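SusD superfamily protein (Bacteroides fragilis, PDB 3L22) probably binds glycans at the cell surface as an outer-membrane lipoprotein of the SusD family, helping to deliver them to a partner transporter. Local coordinates at residues A[33-39]-A[259-265]; A[54-60]-A[274-280]; A[266-272]-A[312-318]. All coordinates share one frame; numbering follows the deposited sequence. Where two conformers were deposited one is given.

Interaction 1: A[33-39]-A[259-265]; sequences KNTGTKS and NIPNTQQ
The amide planes of N34, N262 and Q265 each aim an N-H edge at a backbone carbonyl of this loop-to-loop contact. N34 is gripped at both ends of its amide: ND2 lies 3.0 Å from N259 O across the contact and also donates to T35 O of its own loop, both acceptors close to the amide plane, while OD1 takes a bond from K33 NZ, which approaches from above that plane. These three bonds fix the rotation of the amide, and P261 crosses it at about a right angle, with CG 3.8 Å from N34 OD1. K33 reaches its place because its chain, with CG opposite the backbone N (chi1 -178°), bends back in its outer half; NZ then makes a weak bond to N259 OD1, an oxygen whose stronger partner is A256 N.

Farther along, N262 ND2 donates to G36 O over 2.8 Å, within the carbonyl plane. In the conformer given, the extended side chain of Q265 sends NE2 to T37 O at 2.6 Å, a nearly straight bond that reaches the oxygen from well above its carbonyl plane. In this same conformer Q265 OE1 faces a water that also bonds N262 N and T35 O, so the water joins the two loops between the amide contacts. S39 CB packs 3.4 Å from Q265 OE1, while S39 OG is bonded to K44 N.

T35 OG1 accepts from T37 N, an ST turn, and from K38 N, an ST motif, which shapes 35-38. The contact thus joins this turn, which follows helix 18-33, to a type II beta turn, N262 to Q265.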
loop_
_atom_site.group_PDB
_atom_site.type_symbol
_atom_site.label_atom_id
_atom_site.label_comp_id
_atom_site.label_asym_id
_atom_site.label_seq_id
_atom_site.Cartn_x
_atom_site.Cartn_y
_atom_site.Cartn_z
ATOM N N LYS A 33 -4.890 -2.692 10.395
ATOM C CA LYS A 33 -4.970 -4.027 9.788
ATOM C C LYS A 33 -6.437 -4.493 9.672
ATOM O O LYS A 33 -7.007 -4.506 8.559
ATOM C CB LYS A 33 -4.099 -4.976 10.609
ATOM C CG LYS A 33 -3.988 -6.421 10.127
ATOM C CD LYS A 33 -3.197 -7.306 11.135
ATOM C CE LYS A 33 -3.895 -7.660 12.460
ATOM N NZ LYS A 33 -5.009 -8.690 12.313
ATOM N N ASN A 34 -7.065 -4.858 10.806
ATOM C CA ASN A 34 -8.496 -5.240 10.824
ATOM C C ASN A 34 -9.018 -5.293 12.227
ATOM O O ASN A 34 -8.244 -5.355 13.171
ATOM C CB ASN A 34 -8.796 -6.593 10.129
ATOM C CG ASN A 34 -8.084 -7.751 10.763
ATOM O OD1 ASN A 34 -6.950 -8.055 10.386
ATOM N ND2 ASN A 34 -8.758 -8.445 11.689
ATOM N N THR A 35 -10.336 -5.269 12.364
ATOM C CA THR A 35 -10.938 -5.602 13.646
ATOM C C THR A 35 -11.524 -7.009 13.554
ATOM O O THR A 35 -11.325 -7.744 12.558
ATOM C CB THR A 35 -12.002 -4.617 14.003
ATOM O OG1 THR A 35 -13.114 -4.806 13.097
ATOM C CG2 THR A 35 -11.388 -3.188 13.969
ATOM N N GLY A 36 -12.233 -7.396 14.607
ATOM C CA GLY A 36 -12.973 -8.643 14.618
ATOM C C GLY A 36 -14.051 -8.763 13.562
ATOM O O GLY A 36 -14.410 -9.900 13.191
ATOM N N THR A 37 -14.595 -7.640 13.098
ATOM C CA THR A 37 -15.693 -7.670 12.120
ATOM C C THR A 37 -15.441 -6.943 10.813
ATOM O O THR A 37 -16.112 -7.219 9.856
ATOM C CB THR A 37 -16.975 -7.121 12.737
ATOM O OG1 THR A 37 -16.672 -5.877 13.384
ATOM C CG2 THR A 37 -17.567 -8.142 13.822
ATOM N N LYS A 38 -14.466 -6.045 10.747
ATOM C CA LYS A 38 -14.210 -5.239 9.543
ATOM C C LYS A 38 -12.712 -5.266 9.284
ATOM O O LYS A 38 -11.943 -5.671 10.169
ATOM C CB LYS A 38 -14.690 -3.810 9.769
ATOM C CG LYS A 38 -16.245 -3.681 9.993
ATOM C CD LYS A 38 -16.981 -3.927 8.692
ATOM C CE LYS A 38 -18.497 -3.776 8.823
ATOM N NZ LYS A 38 -19.014 -3.679 7.427
ATOM N N SER A 39 -12.309 -4.889 8.081
ATOM C CA SER A 39 -10.921 -4.898 7.725
ATOM C C SER A 39 -10.503 -3.596 7.084
ATOM O O SER A 39 -11.331 -2.867 6.500
ATOM C CB SER A 39 -10.614 -6.121 6.855
ATOM O OG SER A 39 -11.281 -6.114 5.604
ATOM N N ASN A 259 -6.738 -12.963 15.692
ATOM C CA ASN A 259 -7.039 -11.633 15.134
ATOM C C ASN A 259 -7.164 -11.621 13.617
ATOM O O ASN A 259 -7.087 -10.562 13.009
ATOM C CB ASN A 259 -6.017 -10.590 15.624
ATOM C CG ASN A 259 -4.572 -10.814 15.060
ATOM O OD1 ASN A 259 -4.380 -11.174 13.900
ATOM N ND2 ASN A 259 -3.575 -10.557 15.889
ATOM N N ILE A 260 -7.333 -12.802 13.013
ATOM C CA ILE A 260 -7.527 -12.894 11.560
ATOM C C ILE A 260 -8.824 -12.177 11.114
ATOM O O ILE A 260 -9.751 -12.010 11.923
ATOM C CB ILE A 260 -7.509 -14.344 11.047
ATOM C CG1 ILE A 260 -8.487 -15.236 11.862
ATOM C CG2 ILE A 260 -6.072 -14.896 11.047
ATOM C CD1 ILE A 260 -8.925 -16.520 11.203
ATOM N N PRO A 261 -8.912 -11.784 9.833
ATOM C CA PRO A 261 -10.139 -11.142 9.393
ATOM C C PRO A 261 -11.328 -12.097 9.369
ATOM O O PRO A 261 -11.177 -13.301 9.257
ATOM C CB PRO A 261 -9.805 -10.665 7.976
ATOM C CG PRO A 261 -8.288 -10.597 7.889
ATOM C CD PRO A 261 -7.891 -11.781 8.770
ATOM N N ASN A 262 -12.517 -11.532 9.481
ATOM C CA ASN A 262 -13.758 -12.307 9.473
ATOM C C ASN A 262 -14.135 -12.751 8.022
ATOM O O ASN A 262 -13.345 -12.580 7.062
ATOM C CB ASN A 262 -14.842 -11.451 10.136
ATOM C CG ASN A 262 -15.859 -12.268 10.915
ATOM O OD1 ASN A 262 -16.346 -13.282 10.436
ATOM N ND2 ASN A 262 -16.191 -11.815 12.122
ATOM N N THR A 263 -15.333 -13.319 7.858
ATOM C CA THR A 263 -15.758 -13.921 6.591
ATOM C C THR A 263 -15.603 -13.016 5.413
ATOM O O THR A 263 -16.071 -11.888 5.445
ATOM C CB THR A 263 -17.201 -14.356 6.651
ATOM O OG1 THR A 263 -17.343 -15.035 7.877
ATOM C CG2 THR A 263 -17.535 -15.307 5.538
ATOM N N GLN A 264 -14.908 -13.545 4.402
ATOM C CA GLN A 264 -14.623 -12.841 3.164
ATOM C C GLN A 264 -13.991 -11.481 3.360
ATOM O O GLN A 264 -14.376 -10.533 2.733
ATOM C CB GLN A 264 -15.875 -12.762 2.296
ATOM C CG GLN A 264 -16.248 -14.115 1.781
ATOM C CD GLN A 264 -17.337 -14.047 0.718
ATOM O OE1 GLN A 264 -18.353 -13.336 0.878
ATOM N NE2 GLN A 264 -17.128 -14.788 -0.382
ATOM N N GLN A 265 -13.043 -11.391 4.282
ATOM C CA GLN A 265 -12.276 -10.161 4.454
ATOM C C GLN A 265 -10.787 -10.356 4.286
ATOM O O GLN A 265 -10.080 -9.386 4.239
ATOM C CB GLN A 265 -12.568 -9.566 5.818
ATOM C CG GLN A 265 -14.012 -9.099 5.936
ATOM C CD GLN A 265 -14.273 -8.452 7.234
ATOM O OE1 GLN A 265 -13.368 -7.829 7.804
ATOM N NE2 GLN A 265 -15.523 -8.578 7.742
HETATM O O HOH W 1 -12.609 -8.766 10.270
#

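Interaction 2: A[54-60]-A[274-280]; sequences DDVINIS and GKIMLID
A two-stranded antiparallel ribbon, 56-58 against 277-279, brings these segments together. I57 and L278 form its hydrogen-bonded pair: I57 N to L278 O is 2.7 Å and L278 N to I57 O is 2.9 Å. The ladder continues beyond the strands with I59 N to I276 O and D280 N to D55 O.

On the face of I57 and L278, I57 CG1 lies, in the conformer given, against L278 CB; I59 CG1 meets L278 CD1 at 4.0 Å, while its terminal CD1 approaches K275 O. On the other face M277, a selenomethionine, curls back at chi2 and chi3, -56° and -62°, and brings SE to within 3.6 Å of N58 ND2. Its methyl CE goes on to V56 CG2, a tight contact of 3.4 Å. N58 OD1 accepts from S60 N, an Asx turn just after the strand, and also from S60 OG, while its ND2 is held by N51 OD1 and T65 O.

At the far end I57 CG2, in the same conformer, packs at 3.5 Å on D280 OD2. Two waters link this carboxylate oxygen to D54 O and V56 O, and D280 OD1 accepts from S283 N. A third water joins D55 O to D280 O.

D54 and D55 form salt bridges with R395 and R386, respectively. Helix 67-70 meets I57 and N58, and M277 touches Y270 and Y271 of helix 267-271 and N51 of helix 44-52.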
loop_
_atom_site.group_PDB
_atom_site.type_symbol
_atom_site.label_atom_id
_atom_site.label_comp_id
_atom_site.label_asym_id
_atom_site.label_seq_id
_atom_site.Cartn_x
_atom_site.Cartn_y
_atom_site.Cartn_z
ATOM N N ASP A 54 -5.358 -3.179 -13.063
ATOM C CA ASP A 54 -5.622 -3.765 -14.349
ATOM C C ASP A 54 -4.875 -5.099 -14.564
ATOM O O ASP A 54 -4.814 -5.625 -15.687
ATOM C CB ASP A 54 -5.214 -2.746 -15.426
ATOM C CG ASP A 54 -3.727 -2.345 -15.327
ATOM O OD1 ASP A 54 -3.003 -2.870 -14.449
ATOM O OD2 ASP A 54 -3.282 -1.473 -16.104
ATOM N N ASP A 55 -4.358 -5.663 -13.481
ATOM C CA ASP A 55 -3.574 -6.897 -13.545
ATOM C C ASP A 55 -4.294 -8.126 -13.007
ATOM O O ASP A 55 -3.894 -9.250 -13.309
ATOM C CB ASP A 55 -2.260 -6.663 -12.840
ATOM C CG ASP A 55 -1.366 -5.703 -13.620
ATOM O OD1 ASP A 55 -1.398 -5.736 -14.894
ATOM O OD2 ASP A 55 -0.625 -4.930 -12.978
ATOM N N VAL A 56 -5.314 -7.895 -12.184
ATOM C CA VAL A 56 -6.258 -8.916 -11.735
ATOM C C VAL A 56 -7.629 -8.492 -12.208
ATOM O O VAL A 56 -7.790 -7.326 -12.596
ATOM C CB VAL A 56 -6.205 -9.100 -10.190
ATOM C CG1 VAL A 56 -4.884 -9.784 -9.812
ATOM C CG2 VAL A 56 -6.405 -7.776 -9.412
ATOM N N ILE A 57 -8.575 -9.452 -12.231
ATOM C CA ILE A 57 -9.974 -9.174 -12.514
ATOM C C ILE A 57 -10.843 -9.698 -11.408
ATOM O O ILE A 57 -10.542 -10.715 -10.823
ATOM C CB ILE A 57 -10.481 -9.790 -13.845
ATOM C CG1 ILE A 57 -10.169 -11.309 -13.934
ATOM C CG2 ILE A 57 -9.892 -9.018 -14.964
ATOM C CD1 ILE A 57 -10.835 -12.041 -15.132
ATOM N N ASN A 58 -11.931 -8.985 -11.147
ATOM C CA ASN A 58 -12.921 -9.376 -10.174
ATOM C C ASN A 58 -14.114 -9.900 -10.966
ATOM O O ASN A 58 -14.750 -9.145 -11.696
ATOM C CB ASN A 58 -13.318 -8.166 -9.304
ATOM C CG ASN A 58 -14.223 -8.540 -8.143
ATOM O OD1 ASN A 58 -15.130 -9.391 -8.296
ATOM N ND2 ASN A 58 -13.983 -7.920 -6.962
ATOM N N ILE A 59 -14.393 -11.192 -10.844
ATOM C CA ILE A 59 -15.508 -11.817 -11.571
ATOM C C ILE A 59 -16.683 -12.176 -10.649
ATOM O O ILE A 59 -17.569 -12.928 -11.016
ATOM C CB ILE A 59 -15.033 -13.021 -12.452
ATOM C CG1 ILE A 59 -14.246 -14.074 -11.663
ATOM C CG2 ILE A 59 -14.186 -12.526 -13.652
ATOM C CD1 ILE A 59 -15.072 -14.865 -10.679
ATOM N N SER A 60 -16.714 -11.620 -9.453
ATOM C CA SER A 60 -17.684 -12.072 -8.433
ATOM C C SER A 60 -19.093 -11.607 -8.709
ATOM O O SER A 60 -20.036 -12.250 -8.229
ATOM C CB SER A 60 -17.297 -11.561 -7.042
ATOM O OG SER A 60 -17.338 -10.135 -6.943
ATOM N N GLY A 274 -10.948 -19.046 -7.093
ATOM C CA GLY A 274 -11.346 -18.614 -8.434
ATOM C C GLY A 274 -12.714 -17.962 -8.549
ATOM O O GLY A 274 -13.105 -17.583 -9.643
ATOM N N LYS A 275 -13.434 -17.793 -7.447
ATOM C CA LYS A 275 -14.781 -17.225 -7.510
ATOM C C LYS A 275 -14.811 -15.709 -7.353
ATOM O O LYS A 275 -15.868 -15.097 -7.532
ATOM C CB LYS A 275 -15.661 -17.862 -6.439
ATOM C CG LYS A 275 -15.878 -19.382 -6.677
ATOM C CD LYS A 275 -16.794 -20.002 -5.627
ATOM C CE LYS A 275 -17.003 -21.499 -5.880
ATOM N NZ LYS A 275 -17.587 -22.144 -4.654
ATOM N N ILE A 276 -13.681 -15.100 -7.002
ATOM C CA ILE A 276 -13.657 -13.651 -6.844
ATOM C C ILE A 276 -12.612 -13.038 -7.756
ATOM O O ILE A 276 -12.989 -12.523 -8.820
ATOM C CB ILE A 276 -13.513 -13.195 -5.358
ATOM C CG1 ILE A 276 -14.609 -13.852 -4.492
ATOM C CG2 ILE A 276 -13.559 -11.644 -5.262
ATOM C CD1 ILE A 276 -14.444 -13.624 -2.986
HETATM N N MSE A 277 -11.326 -13.083 -7.352
HETATM C CA MSE A 277 -10.240 -12.509 -8.125
HETATM C C MSE A 277 -9.562 -13.603 -8.950
HETATM O O MSE A 277 -9.342 -14.713 -8.453
HETATM C CB MSE A 277 -9.185 -11.857 -7.238
HETATM C CG MSE A 277 -9.704 -10.890 -6.193
HETATM SE SE MSE A 277 -10.761 -9.438 -6.866
HETATM C CE MSE A 277 -9.403 -8.622 -7.985
ATOM N N LEU A 278 -9.247 -13.254 -10.200
ATOM C CA LEU A 278 -8.381 -14.035 -11.076
ATOM C C LEU A 278 -7.300 -13.102 -11.615
ATOM O O LEU A 278 -7.427 -11.864 -11.582
ATOM C CB LEU A 278 -9.184 -14.634 -12.227
ATOM C CG LEU A 278 -10.300 -15.650 -11.933
ATOM C CD1 LEU A 278 -11.121 -15.973 -13.240
ATOM C CD2 LEU A 278 -9.654 -16.948 -11.306
ATOM N N ILE A 279 -6.235 -13.700 -12.120
ATOM C CA ILE A 279 -5.235 -12.982 -12.887
ATOM C C ILE A 279 -5.898 -12.530 -14.195
ATOM O O ILE A 279 -6.602 -13.328 -14.825
ATOM C CB ILE A 279 -4.059 -13.874 -13.254
ATOM C CG1 ILE A 279 -3.349 -14.407 -11.990
ATOM C CG2 ILE A 279 -3.057 -13.093 -14.191
ATOM C CD1 ILE A 279 -2.366 -15.513 -12.293
ATOM N N ASP A 280 -5.698 -11.263 -14.591
ATOM C CA ASP A 280 -6.129 -10.796 -15.930
ATOM C C ASP A 280 -5.136 -11.248 -16.986
ATOM O O ASP A 280 -4.178 -10.520 -17.337
ATOM C CB ASP A 280 -6.308 -9.276 -15.985
ATOM C CG ASP A 280 -6.976 -8.810 -17.281
ATOM O OD1 ASP A 280 -6.972 -9.556 -18.291
ATOM O OD2 ASP A 280 -7.541 -7.697 -17.260
HETATM O O HOH W 2 -6.233 -5.401 -18.026
HETATM O O HOH W 3 -2.177 -10.013 -15.387
HETATM O O HOH W 4 -8.294 -6.076 -14.978
#

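Interaction 3: A[266-272]-A[312-318]; sequences SLAEYYY and FTDAKTK
L267 and F312 lie side by side and point the same way, with methyl CD2 of L267 centred over one face of the F312 ring, 3.6 Å from its centroid. L267 opens the short helix 267-271, whose N terminus carries a capping box: E269 N donates to S266 OG, and S266 N to E269 OE1. A second CH-pi contact runs in the reverse sense, A315 CB sitting over the Y272 ring, 3.6 Å from its centroid and 9° off the normal. The ring is set there by chi1 of 86°, while E269 O lies at its edge.

Between these two contacts A268 turns its methyl to the 312-318 loop and meets D314 O at 3.3 Å; its CA-H points to F312 O. The loop is itself braced by D314: OD1 accepts from T317 N, an Asx motif, and OD2 accepts from T317 OG1. F312 also meets Y240 edge-to-face.

E269 and K318 carry the charged end. K318, extended beyond CG, passes its CD 3.5 Å from S266 OG, and its NZ, bonded also to P261 O, forms a salt bridge with E269 OE1 at 2.8 Å, coming from above the carboxylate plane, while S266 OG uses the anti lone pair of that oxygen.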
loop_
_atom_site.group_PDB
_atom_site.type_symbol
_atom_site.label_atom_id
_atom_site.label_comp_id
_atom_site.label_asym_id
_atom_site.label_seq_id
_atom_site.Cartn_x
_atom_site.Cartn_y
_atom_site.Cartn_z
ATOM N N SER A 266 -10.309 -11.599 4.216
ATOM C CA SER A 266 -8.886 -11.835 4.096
ATOM C C SER A 266 -8.456 -11.882 2.638
ATOM O O SER A 266 -9.252 -12.202 1.750
ATOM C CB SER A 266 -8.473 -13.163 4.737
ATOM O OG SER A 266 -9.014 -14.257 4.023
ATOM N N LEU A 267 -7.185 -11.585 2.409
ATOM C CA LEU A 267 -6.573 -11.748 1.102
ATOM C C LEU A 267 -6.806 -13.138 0.492
ATOM O O LEU A 267 -7.269 -13.254 -0.665
ATOM C CB LEU A 267 -5.071 -11.480 1.193
ATOM C CG LEU A 267 -4.611 -10.040 0.973
ATOM C CD1 LEU A 267 -5.413 -8.993 1.687
ATOM C CD2 LEU A 267 -3.096 -9.938 1.229
ATOM N N ALA A 268 -6.515 -14.180 1.261
ATOM C CA ALA A 268 -6.634 -15.540 0.755
ATOM C C ALA A 268 -8.039 -15.892 0.311
ATOM O O ALA A 268 -8.228 -16.615 -0.672
ATOM C CB ALA A 268 -6.091 -16.591 1.801
ATOM N N GLU A 269 -9.027 -15.343 1.004
ATOM C CA GLU A 269 -10.409 -15.598 0.646
ATOM C C GLU A 269 -10.790 -15.001 -0.718
ATOM O O GLU A 269 -11.709 -15.503 -1.366
ATOM C CB GLU A 269 -11.347 -15.076 1.729
ATOM C CG GLU A 269 -11.364 -15.990 2.932
ATOM C CD GLU A 269 -12.124 -15.383 4.070
ATOM O OE1 GLU A 269 -11.644 -14.387 4.660
ATOM O OE2 GLU A 269 -13.241 -15.865 4.310
ATOM N N TYR A 270 -10.057 -13.988 -1.162
ATOM C CA TYR A 270 -10.323 -13.348 -2.457
ATOM C C TYR A 270 -9.670 -14.051 -3.656
ATOM O O TYR A 270 -10.099 -13.848 -4.791
ATOM C CB TYR A 270 -9.942 -11.836 -2.376
ATOM C CG TYR A 270 -11.066 -11.012 -1.837
ATOM C CD1 TYR A 270 -11.485 -11.171 -0.537
ATOM C CD2 TYR A 270 -11.725 -10.082 -2.617
ATOM C CE1 TYR A 270 -12.519 -10.445 -0.024
ATOM C CE2 TYR A 270 -12.772 -9.336 -2.096
ATOM C CZ TYR A 270 -13.143 -9.532 -0.799
ATOM O OH TYR A 270 -14.164 -8.851 -0.255
ATOM N N TYR A 271 -8.645 -14.875 -3.406
ATOM C CA TYR A 271 -7.843 -15.496 -4.456
ATOM C C TYR A 271 -7.930 -17.024 -4.520
ATOM O O TYR A 271 -7.747 -17.581 -5.594
ATOM C CB TYR A 271 -6.359 -15.130 -4.281
ATOM C CG TYR A 271 -6.074 -13.650 -4.505
ATOM C CD1 TYR A 271 -6.112 -13.113 -5.773
ATOM C CD2 TYR A 271 -5.721 -12.814 -3.448
ATOM C CE1 TYR A 271 -5.844 -11.785 -5.999
ATOM C CE2 TYR A 271 -5.440 -11.464 -3.651
ATOM C CZ TYR A 271 -5.532 -10.956 -4.933
ATOM O OH TYR A 271 -5.285 -9.638 -5.162
ATOM N N TYR A 272 -8.228 -17.693 -3.410
ATOM C CA TYR A 272 -7.982 -19.122 -3.309
ATOM C C TYR A 272 -8.860 -20.027 -4.139
ATOM O O TYR A 272 -8.451 -21.141 -4.387
ATOM C CB TYR A 272 -8.041 -19.642 -1.850
ATOM C CG TYR A 272 -9.398 -20.009 -1.313
ATOM C CD1 TYR A 272 -10.392 -19.055 -1.197
ATOM C CD2 TYR A 272 -9.704 -21.341 -0.903
ATOM C CE1 TYR A 272 -11.636 -19.364 -0.699
ATOM C CE2 TYR A 272 -10.991 -21.670 -0.393
ATOM C CZ TYR A 272 -11.932 -20.649 -0.293
ATOM O OH TYR A 272 -13.197 -20.821 0.202
ATOM N N PHE A 312 -1.631 -15.737 -2.150
ATOM C CA PHE A 312 -2.380 -15.825 -0.905
ATOM C C PHE A 312 -3.489 -16.821 -1.088
ATOM O O PHE A 312 -4.563 -16.456 -1.577
ATOM C CB PHE A 312 -2.969 -14.450 -0.571
ATOM C CG PHE A 312 -1.930 -13.377 -0.471
ATOM C CD1 PHE A 312 -1.157 -13.260 0.677
ATOM C CD2 PHE A 312 -1.734 -12.476 -1.505
ATOM C CE1 PHE A 312 -0.180 -12.266 0.794
ATOM C CE2 PHE A 312 -0.764 -11.499 -1.412
ATOM C CZ PHE A 312 0.029 -11.397 -0.260
ATOM N N THR A 313 -3.236 -18.077 -0.749
ATOM C CA THR A 313 -4.246 -19.096 -0.899
ATOM C C THR A 313 -4.590 -19.870 0.375
ATOM O O THR A 313 -5.386 -20.822 0.298
ATOM C CB THR A 313 -3.896 -20.061 -2.043
ATOM O OG1 THR A 313 -2.642 -20.674 -1.755
ATOM C CG2 THR A 313 -3.819 -19.283 -3.385
ATOM N N ASP A 314 -4.074 -19.463 1.547
ATOM C CA ASP A 314 -4.435 -20.193 2.744
ATOM C C ASP A 314 -5.649 -19.542 3.380
ATOM O O ASP A 314 -5.535 -18.692 4.287
ATOM C CB ASP A 314 -3.251 -20.295 3.703
ATOM C CG ASP A 314 -3.598 -21.082 4.972
ATOM O OD1 ASP A 314 -4.764 -21.576 5.145
ATOM O OD2 ASP A 314 -2.686 -21.176 5.831
ATOM N N ALA A 315 -6.816 -19.920 2.885
ATOM C CA ALA A 315 -8.079 -19.313 3.331
ATOM C C ALA A 315 -8.557 -20.020 4.598
ATOM O O ALA A 315 -9.352 -19.473 5.322
ATOM C CB ALA A 315 -9.127 -19.367 2.259
ATOM N N LYS A 316 -8.046 -21.212 4.860
ATOM C CA LYS A 316 -8.386 -21.958 6.056
ATOM C C LYS A 316 -7.885 -21.223 7.302
ATOM O O LYS A 316 -8.669 -20.981 8.195
ATOM C CB LYS A 316 -7.784 -23.355 5.982
ATOM C CG LYS A 316 -8.261 -24.324 7.071
ATOM C CD LYS A 316 -7.700 -25.758 6.860
ATOM N N THR A 317 -6.607 -20.843 7.353
ATOM C CA THR A 317 -6.062 -20.223 8.574
ATOM C C THR A 317 -6.025 -18.703 8.511
ATOM O O THR A 317 -6.107 -18.040 9.535
ATOM C CB THR A 317 -4.651 -20.721 8.872
ATOM O OG1 THR A 317 -3.742 -20.105 7.948
ATOM C CG2 THR A 317 -4.582 -22.314 8.860
ATOM N N LYS A 318 -5.907 -18.180 7.303
ATOM C CA LYS A 318 -5.796 -16.764 7.015
ATOM C C LYS A 318 -4.529 -16.145 7.632
ATOM O O LYS A 318 -4.451 -14.902 7.821
ATOM C CB LYS A 318 -7.057 -15.981 7.412
ATOM C CG LYS A 318 -8.371 -16.623 7.032
ATOM C CD LYS A 318 -9.549 -15.632 7.237
ATOM C CE LYS A 318 -10.935 -16.290 7.386
ATOM N NZ LYS A 318 -12.029 -15.233 7.303
#

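Overall arrangement
From the N terminus, the loop after helix 18-33 meets 259-265 in interaction 1, which closes a span of 219 residues. Strand 56-58 begins inside that span and pairs with 274-280 beyond it, so interactions 1 and 2 cross. Interaction 3 opens at 266, after interaction 1 has closed, and closes at 312-318; it crosses interaction 2, whose strand 277-279 lies within its loop. The continuous run 259-280 therefore supplies one side of every contact. Neighbouring contacts touch: Q264 N reaches E269 OE2, and M277 N reaches Y270 O. Interactions 1 and 2 attach the N-terminal segments to this run, which interaction 3 joins to the loop before strand 322-326.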